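Long-range contacts in sugar ABC transporter substrate-binding protein (Treponema pallidum subsp. pallidum, PDB 5U2P), which probably binds a ligand, perhaps a sugar, in the periplasm and delivers it to an ABC-type importer: residues T198-E203 with I292-Q297; D219-R224 with M409-Q414. All blocks are in the same frame, centred on the assembly; numbering follows the deposited sequence. Where two conformers were deposited one is given.

Contact 1 of 2, residues T198-E203 with I292-Q297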
ATOM      1  N   THR A 198       2.170  -7.867   9.521  1.00 23.94           N
ATOM      2  CA  THR A 198       1.084  -6.899   9.518  1.00 24.44           C
ATOM      3  C   THR A 198      -0.240  -7.638   9.717  1.00 22.46           C
ATOM      4  O   THR A 198      -1.115  -7.195  10.489  1.00 24.64           O
ATOM      5  CB  THR A 198       1.081  -6.061   8.204  1.00 22.19           C
ATOM      6  OG1 THR A 198       2.274  -5.265   8.154  1.00 21.31           O
ATOM      7  CG2 THR A 198      -0.134  -5.123   8.150  1.00 22.16           C
ATOM      8  N   LYS A 199      -0.388  -8.774   9.047  1.00 24.78           N
ATOM      9  CA  LYS A 199      -1.629  -9.532   9.128  1.00 25.19           C
ATOM     10  C   LYS A 199      -1.871 -10.131  10.517  1.00 26.42           C
ATOM     11  O   LYS A 199      -2.992 -10.122  10.997  1.00 35.67           O
ATOM     12  CB  LYS A 199      -1.654 -10.635   8.076  1.00 30.01           C
ATOM     13  CG  LYS A 199      -1.869 -10.114   6.686  1.00 28.34           C
ATOM     14  CD  LYS A 199      -2.050 -11.260   5.706  1.00 42.91           C
ATOM     15  CE  LYS A 199      -2.259 -10.745   4.321  1.00 46.11           C
ATOM     16  NZ  LYS A 199      -3.030 -11.722   3.492  1.00 49.31           N
ATOM     17  N   VAL A 200      -0.836 -10.657  11.155  0.54 26.25           N
ATOM     18  CA  VAL A 200      -1.055 -11.281  12.458  0.54 33.38           C
ATOM     19  C   VAL A 200      -1.413 -10.199  13.482  0.54 43.95           C
ATOM     20  O   VAL A 200      -2.247 -10.422  14.355  0.54 32.03           O
ATOM     21  CB  VAL A 200       0.167 -12.110  12.921  0.54 41.04           C
ATOM     22  CG1 VAL A 200       1.396 -11.234  13.119  0.54 46.68           C
ATOM     23  CG2 VAL A 200      -0.171 -12.889  14.189  0.54 50.04           C
ATOM     24  N   LEU A 201      -0.827  -9.014  13.345  1.00 29.65           N
ATOM     25  CA  LEU A 201      -1.066  -7.929  14.309  1.00 28.94           C
ATOM     26  C   LEU A 201      -2.354  -7.140  14.065  1.00 35.24           C
ATOM     27  O   LEU A 201      -2.907  -6.552  14.993  1.00 29.89           O
ATOM     28  CB  LEU A 201       0.110  -6.949  14.320  1.00 25.48           C
ATOM     29  CG  LEU A 201       1.438  -7.487  14.865  1.00 30.20           C
ATOM     30  CD1 LEU A 201       2.524  -6.438  14.705  1.00 27.30           C
ATOM     31  CD2 LEU A 201       1.326  -7.936  16.323  1.00 38.59           C
ATOM     32  N   GLY A 202      -2.828  -7.112  12.829  1.00 26.27           N
ATOM     33  CA  GLY A 202      -3.991  -6.306  12.494  1.00 27.09           C
ATOM     34  C   GLY A 202      -3.710  -4.812  12.394  1.00 26.42           C
ATOM     35  O   GLY A 202      -2.589  -4.356  12.612  1.00 29.84           O
ATOM     36  N   GLU A 203      -4.747  -4.040  12.083  1.00 25.56           N
ATOM     37  CA  GLU A 203      -4.574  -2.621  11.794  1.00 25.77           C
ATOM     38  C   GLU A 203      -4.018  -1.818  12.963  1.00 28.63           C
ATOM     39  O   GLU A 203      -3.097  -1.017  12.774  1.00 30.01           O
ATOM     40  CB  GLU A 203      -5.892  -1.989  11.343  1.00 30.41           C
ATOM     41  CG  GLU A 203      -5.714  -0.504  10.967  1.00 38.43           C
ATOM     42  CD  GLU A 203      -6.582  -0.068   9.805  1.00 48.57           C
ATOM     43  OE1 GLU A 203      -7.778   0.180  10.033  1.00 37.07           O
ATOM     44  OE2 GLU A 203      -6.068   0.039   8.668  1.00 60.48           O
ATOM     45  N   ILE A 292       0.468 -17.197   4.697  1.00 41.88           N
ATOM     46  CA  ILE A 292       1.678 -17.198   5.516  1.00 53.41           C
ATOM     47  C   ILE A 292       1.336 -16.974   6.981  1.00 51.36           C
ATOM     48  O   ILE A 292       2.215 -17.005   7.842  1.00 54.18           O
ATOM     49  CB  ILE A 292       2.672 -16.109   5.034  1.00 44.34           C
ATOM     50  CG1 ILE A 292       4.066 -16.340   5.628  1.00 64.98           C
ATOM     51  CG2 ILE A 292       2.136 -14.714   5.340  1.00 62.80           C
ATOM     52  CD1 ILE A 292       5.136 -15.456   5.026  1.00 59.12           C
ATOM     53  N   THR A 293       0.055 -16.730   7.250  1.00 47.45           N
ATOM     54  CA  THR A 293      -0.453 -16.649   8.620  1.00 66.91           C
ATOM     55  C   THR A 293      -1.770 -17.401   8.724  1.00 47.13           C
ATOM     56  O   THR A 293      -2.428 -17.643   7.713  1.00 53.71           O
ATOM     57  CB  THR A 293      -0.678 -15.192   9.082  1.00 52.01           C
ATOM     58  OG1 THR A 293      -1.781 -14.613   8.366  1.00 50.82           O
ATOM     59  CG2 THR A 293       0.568 -14.353   8.856  1.00 48.97           C
ATOM     60  N   GLU A 294      -2.166 -17.745   9.945  1.00 53.03           N
ATOM     61  CA  GLU A 294      -3.401 -18.488  10.157  1.00 53.85           C
ATOM     62  C   GLU A 294      -4.611 -17.721   9.611  1.00 71.17           C
ATOM     63  O   GLU A 294      -5.596 -18.323   9.187  1.00 76.78           O
ATOM     64  CB  GLU A 294      -3.593 -18.801  11.652  1.00 64.42           C
ATOM     65  CG  GLU A 294      -4.269 -17.704  12.506  1.00 81.96           C
ATOM     66  CD  GLU A 294      -3.404 -16.464  12.710  1.00 94.88           C
ATOM     67  OE1 GLU A 294      -2.171 -16.553  12.533  1.00 96.18           O
ATOM     68  OE2 GLU A 294      -3.963 -15.401  13.059  1.00 94.20           O
ATOM     69  N   ASN A 295      -4.514 -16.395   9.608  1.00 79.07           N
ATOM     70  CA  ASN A 295      -5.631 -15.533   9.228  1.00 78.17           C
ATOM     71  C   ASN A 295      -5.442 -14.831   7.881  1.00 74.38           C
ATOM     72  O   ASN A 295      -6.177 -13.908   7.568  1.00 73.94           O
ATOM     73  CB  ASN A 295      -5.860 -14.478  10.316  1.00 75.94           C
ATOM     74  CG  ASN A 295      -4.724 -13.464  10.407  1.00 66.74           C
ATOM     75  OD1 ASN A 295      -3.633 -13.678   9.881  1.00 41.52           O
ATOM     76  ND2 ASN A 295      -4.980 -12.358  11.087  1.00 52.27           N
ATOM     77  N   ALA A 296      -4.477 -15.285   7.085  1.00 63.51           N
ATOM     78  CA  ALA A 296      -4.084 -14.605   5.843  1.00 63.01           C
ATOM     79  C   ALA A 296      -5.253 -14.227   4.922  1.00 52.32           C
ATOM     80  O   ALA A 296      -5.186 -13.217   4.220  1.00 50.78           O
ATOM     81  CB  ALA A 296      -3.090 -15.478   5.072  1.00 63.75           C
ATOM     82  N   GLN A 297      -6.321 -15.023   4.931  1.00 53.80           N
ATOM     83  CA  GLN A 297      -7.448 -14.805   4.019  1.00 60.78           C
ATOM     84  C   GLN A 297      -8.325 -13.621   4.449  1.00 68.89           C
ATOM     85  O   GLN A 297      -9.214 -13.194   3.706  1.00 45.16           O
ATOM     86  CB  GLN A 297      -8.309 -16.073   3.925  1.00 74.90           C
ATOM     87  CG  GLN A 297      -7.562 -17.321   3.456  1.00 75.10           C
ATOM     88  CD  GLN A 297      -7.155 -17.268   1.985  1.00 80.61           C
ATOM     89  OE1 GLN A 297      -7.670 -16.460   1.208  1.00 69.89           O
ATOM     90  NE2 GLN A 297      -6.226 -18.142   1.599  1.00 69.71           N
TER
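K199 and N295 tie a helix to a loop by two hydrogen bonds, each running from a side-chain nitrogen of one segment to a backbone carbonyl of the other. N295 ND2 gives a nearly straight bond to K199 O (3.0 Å, 168° at the hydrogen). The oxygen lies close to the N295 amide plane, but the amide nitrogen comes in from above the plane of the K199 carbonyl. In return, K199 NZ reaches A296 O at 2.7 Å, in the carbonyl plane and on a lone pair. The lysine chain is extended beyond CG, and its CD passes alongside A296 CA at 3.9 Å on the way. A weak second bond from K199 NZ to V299 O, farther along the same loop, helps hold the ammonium group, which is consistent with its keeping its charge in this largely buried spot. Near the root of the lysine, K199 CB packs against T293 OG1 at 4.0 Å. The backbone at V200 passes the N295 amide, with V200 CA 4.3 Å from N295 ND2.

The loop, between strands 285-288 and 300-303, makes a type I beta turn from T293 to A296, closed by A296 N to T293 O, and docks on helix 191-214 in the lobe that holds the mixed sheet of strands 138-145, 285-288 and 300-303.

Within the turn, T293 OG1 donates to N295 OD1 (2.6 Å), approaching nearly in line with the side-chain C=O. With CG of N295 lying between its backbone N and carbonyl carbon (chi1 68°), the amide folds back over the turn; the threonine bond then fixes its flip, directing ND2 at the helix. Farther out, V289 packs against both K199 and A296, while I292 and T293 rest on A196, one turn earlier in the helix.

Contact 2 of 2, residues D219-R224 with M409-Q414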
ATOM      1  N   ASP A 219      10.787  -3.508  22.695  1.00 41.61           N
ATOM      2  CA  ASP A 219      11.678  -4.595  23.099  1.00 43.32           C
ATOM      3  C   ASP A 219      11.306  -5.855  22.314  1.00 31.71           C
ATOM      4  O   ASP A 219      10.269  -6.478  22.584  1.00 35.23           O
ATOM      5  CB  ASP A 219      11.594  -4.847  24.609  1.00 44.90           C
ATOM      6  CG  ASP A 219      12.642  -5.838  25.095  1.00 70.94           C
ATOM      7  OD1 ASP A 219      13.014  -6.747  24.319  1.00 42.33           O
ATOM      8  OD2 ASP A 219      13.096  -5.708  26.252  1.00 78.39           O
ATOM      9  N   TRP A 220      12.131  -6.202  21.331  1.00 39.45           N
ATOM     10  CA  TRP A 220      11.804  -7.277  20.400  1.00 40.83           C
ATOM     11  C   TRP A 220      11.581  -8.621  21.090  1.00 49.65           C
ATOM     12  O   TRP A 220      10.840  -9.455  20.569  1.00 34.92           O
ATOM     13  CB  TRP A 220      12.892  -7.396  19.315  1.00 44.84           C
ATOM     14  CG  TRP A 220      12.804  -6.247  18.320  1.00 43.78           C
ATOM     15  CD1 TRP A 220      13.579  -5.123  18.293  1.00 38.52           C
ATOM     16  CD2 TRP A 220      11.858  -6.101  17.251  1.00 38.90           C
ATOM     17  NE1 TRP A 220      13.177  -4.290  17.277  1.00 36.56           N
ATOM     18  CE2 TRP A 220      12.127  -4.869  16.618  1.00 30.26           C
ATOM     19  CE3 TRP A 220      10.816  -6.896  16.763  1.00 33.49           C
ATOM     20  CZ2 TRP A 220      11.394  -4.417  15.524  1.00 34.59           C
ATOM     21  CZ3 TRP A 220      10.087  -6.442  15.679  1.00 30.76           C
ATOM     22  CH2 TRP A 220      10.376  -5.213  15.076  1.00 31.25           C
ATOM     23  N   THR A 221      12.183  -8.838  22.259  1.00 44.13           N
ATOM     24  CA  THR A 221      12.038 -10.128  22.930  1.00 40.22           C
ATOM     25  C   THR A 221      10.661 -10.273  23.557  1.00 37.09           C
ATOM     26  O   THR A 221      10.289 -11.343  24.039  1.00 45.64           O
ATOM     27  CB  THR A 221      13.120 -10.332  24.009  1.00 56.11           C
ATOM     28  OG1 THR A 221      13.054  -9.276  24.971  1.00 46.73           O
ATOM     29  CG2 THR A 221      14.498 -10.349  23.364  1.00 45.28           C
ATOM     30  N   HIS A 222       9.902  -9.189  23.562  1.00 33.43           N
ATOM     31  CA  HIS A 222       8.530  -9.245  24.017  1.00 33.72           C
ATOM     32  C   HIS A 222       7.572  -9.514  22.830  1.00 35.16           C
ATOM     33  O   HIS A 222       6.379  -9.772  23.036  1.00 36.21           O
ATOM     34  CB  HIS A 222       8.193  -7.939  24.747  1.00 68.09           C
ATOM     35  CG  HIS A 222       9.060  -7.684  25.951  1.00 88.30           C
ATOM     36  ND1 HIS A 222      10.421  -7.887  25.941  1.00100.00           N
ATOM     37  CD2 HIS A 222       8.762  -7.238  27.200  1.00 79.89           C
ATOM     38  CE1 HIS A 222      10.925  -7.586  27.126  1.00 86.01           C
ATOM     39  NE2 HIS A 222       9.937  -7.190  27.905  1.00 85.34           N
ATOM     40  N   GLU A 223       8.080  -9.475  21.600  1.00 36.53           N
ATOM     41  CA  GLU A 223       7.200  -9.573  20.427  1.00 34.25           C
ATOM     42  C   GLU A 223       6.892 -11.019  20.055  1.00 42.72           C
ATOM     43  O   GLU A 223       7.145 -11.440  18.925  1.00 31.12           O
ATOM     44  CB  GLU A 223       7.822  -8.845  19.223  1.00 31.36           C
ATOM     45  CG  GLU A 223       8.133  -7.371  19.484  1.00 40.72           C
ATOM     46  CD  GLU A 223       6.884  -6.518  19.668  1.00 49.22           C
ATOM     47  OE1 GLU A 223       6.984  -5.460  20.319  1.00 38.67           O
ATOM     48  OE2 GLU A 223       5.807  -6.900  19.164  1.00 31.30           O
ATOM     49  N   ARG A 224       6.320 -11.785  20.985  1.00 35.53           N
ATOM     50  CA  ARG A 224       6.172 -13.218  20.747  1.00 52.81           C
ATOM     51  C   ARG A 224       5.029 -13.516  19.763  1.00 41.50           C
ATOM     52  O   ARG A 224       4.925 -14.638  19.248  1.00 38.58           O
ATOM     53  CB  ARG A 224       5.977 -13.971  22.073  1.00 60.23           C
ATOM     54  CG  ARG A 224       4.744 -13.623  22.839  1.00 58.72           C
ATOM     55  CD  ARG A 224       4.800 -14.181  24.272  1.00 43.88           C
ATOM     56  NE  ARG A 224       3.631 -13.755  25.034  1.00 53.11           N
ATOM     57  CZ  ARG A 224       2.462 -14.386  25.033  1.00 66.19           C
ATOM     58  NH1 ARG A 224       2.295 -15.488  24.312  1.00 54.80           N
ATOM     59  NH2 ARG A 224       1.455 -13.914  25.755  1.00 82.11           N
ATOM     60  N   MET A 409      16.364 -14.784  16.626  1.00 33.08           N
ATOM     61  CA  MET A 409      16.191 -13.608  15.772  1.00 30.61           C
ATOM     62  C   MET A 409      15.661 -12.409  16.561  1.00 36.28           C
ATOM     63  O   MET A 409      16.102 -11.282  16.337  1.00 34.70           O
ATOM     64  CB  MET A 409      15.259 -13.924  14.591  1.00 33.80           C
ATOM     65  CG  MET A 409      15.820 -14.983  13.657  1.00 35.96           C
ATOM     66  SD  MET A 409      14.628 -15.495  12.399  1.00 34.30           S
ATOM     67  CE  MET A 409      14.641 -14.062  11.313  1.00 35.39           C
ATOM     68  N   LEU A 410      14.750 -12.634  17.501  1.00 31.05           N
ATOM     69  CA  LEU A 410      14.241 -11.513  18.279  1.00 32.29           C
ATOM     70  C   LEU A 410      15.324 -10.982  19.212  1.00 44.72           C
ATOM     71  O   LEU A 410      15.406  -9.780  19.428  1.00 34.19           O
ATOM     72  CB  LEU A 410      12.987 -11.904  19.061  1.00 31.61           C
ATOM     73  CG  LEU A 410      11.754 -12.236  18.223  1.00 27.13           C
ATOM     74  CD1 LEU A 410      10.681 -12.849  19.120  1.00 36.05           C
ATOM     75  CD2 LEU A 410      11.216 -11.000  17.491  1.00 29.76           C
ATOM     76  N   HIS A 411      16.157 -11.864  19.767  1.00 37.71           N
ATOM     77  CA  HIS A 411      17.247 -11.405  20.624  1.00 35.50           C
ATOM     78  C   HIS A 411      18.245 -10.580  19.830  1.00 33.02           C
ATOM     79  O   HIS A 411      18.755  -9.567  20.312  1.00 45.96           O
ATOM     80  CB  HIS A 411      17.969 -12.585  21.272  1.00 37.00           C
ATOM     81  CG  HIS A 411      17.359 -13.015  22.560  1.00 44.71           C
ATOM     82  ND1 HIS A 411      16.345 -13.943  22.627  1.00 47.51           N
ATOM     83  CD2 HIS A 411      17.608 -12.630  23.832  1.00 47.02           C
ATOM     84  CE1 HIS A 411      16.006 -14.124  23.893  1.00 53.16           C
ATOM     85  NE2 HIS A 411      16.751 -13.333  24.641  1.00 43.69           N
ATOM     86  N   ARG A 412      18.535 -11.030  18.619  1.00 32.27           N
ATOM     87  CA  ARG A 412      19.511 -10.354  17.781  1.00 53.08           C
ATOM     88  C   ARG A 412      18.984  -8.965  17.439  1.00 68.87           C
ATOM     89  O   ARG A 412      19.724  -7.983  17.479  1.00 44.42           O
ATOM     90  CB  ARG A 412      19.796 -11.153  16.511  1.00 39.38           C
ATOM     91  CG  ARG A 412      20.695 -12.372  16.694  1.00 62.07           C
ATOM     92  CD  ARG A 412      21.027 -13.045  15.361  1.00 82.61           C
ATOM     93  NE  ARG A 412      21.870 -14.230  15.545  1.00 95.45           N
ATOM     94  CZ  ARG A 412      21.969 -15.235  14.675  1.00 94.52           C
ATOM     95  NH1 ARG A 412      21.273 -15.221  13.549  1.00 45.53           N
ATOM     96  NH2 ARG A 412      22.761 -16.270  14.933  1.00 81.17           N
ATOM     97  N   ALA A 413      17.692  -8.886  17.122  1.00 45.10           N
ATOM     98  CA  ALA A 413      17.066  -7.599  16.822  1.00 48.73           C
ATOM     99  C   ALA A 413      17.218  -6.643  18.002  1.00 52.36           C
ATOM    100  O   ALA A 413      17.531  -5.468  17.823  1.00 52.27           O
ATOM    101  CB  ALA A 413      15.591  -7.782  16.470  1.00 37.13           C
ATOM    102  N   GLN A 414      17.019  -7.160  19.208  1.00 38.40           N
ATOM    103  CA  GLN A 414      17.060  -6.331  20.408  1.00 39.20           C
ATOM    104  C   GLN A 414      18.492  -5.954  20.765  1.00 71.48           C
ATOM    105  O   GLN A 414      18.735  -4.880  21.312  1.00 59.62           O
ATOM    106  CB  GLN A 414      16.384  -7.057  21.575  1.00 43.41           C
ATOM    107  CG  GLN A 414      16.243  -6.233  22.850  1.00 54.31           C
ATOM    108  CD  GLN A 414      15.324  -5.031  22.687  1.00 71.02           C
ATOM    109  OE1 GLN A 414      14.692  -4.843  21.656  1.00 49.05           O
ATOM    110  NE2 GLN A 414      15.248  -4.214  23.720  1.00 66.91           N
TER
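Q414 and W220 supply the polar link: W220 N donates to Q414 OE1 (2.9 Å, 161° at the hydrogen), reaching the oxygen from well above the plane of the side-chain amide. The glutamine gets there with CG anti to its backbone N (chi1 -174°) and a bend at chi2. Its amide also lies flat on the D219 carboxylate, the two planes only 4° apart and D219 OD1 3.3 Å from Q414 CD, a stack rather than a hydrogen bond.

D219 OD1 instead serves its own loop, accepting from T221 N in an Asx turn and from T221 OG1 (2.6 Å), both on one face of the carboxylate. This turn opens the short 3-10 segment 220-222, which lies between helices 191-214 and 227-238 and packs against helix 406-417 near the C-terminus of the chain.

Two methyl groups make CH-pi contacts. A413 CB sits over a face of the W220 indole, 3.9 Å from the centroid of the five-membered ring, whereas T221 CG2 stands almost squarely above the centre of the H411 imidazole (3.8 Å), whose ND1 is bonded to H407 O.

The L410 side chain lies against the loop backbone, CD2 3.5 Å from W220 O and CD1 near E223 O; its apolar meeting across the contact is CD2 with W220 CE3 at 4.2 Å.

Around the contact, F395 meets the indole edge-to-face, and the E223 carboxylate turns away to a salt bridge with R212.

Contacts 1 and 2 lie on the same side of the chain's centre, their centres 19 Å apart and their nearest atoms about 5 Å apart without touching. Helix 191-214 joins them: its middle carries residues 198-203 of contact 1, and just past its end the chain enters 219-224 of contact 2. Along the sequence the segments alternate: 198-203 and 219-224 come first, and their partners 292-297 and 409-414 follow in the same order. Contact 2 is the more peripheral, 26 Å from the chain's centre against 15 Å for contact 1. Neither contact includes a bound ligand.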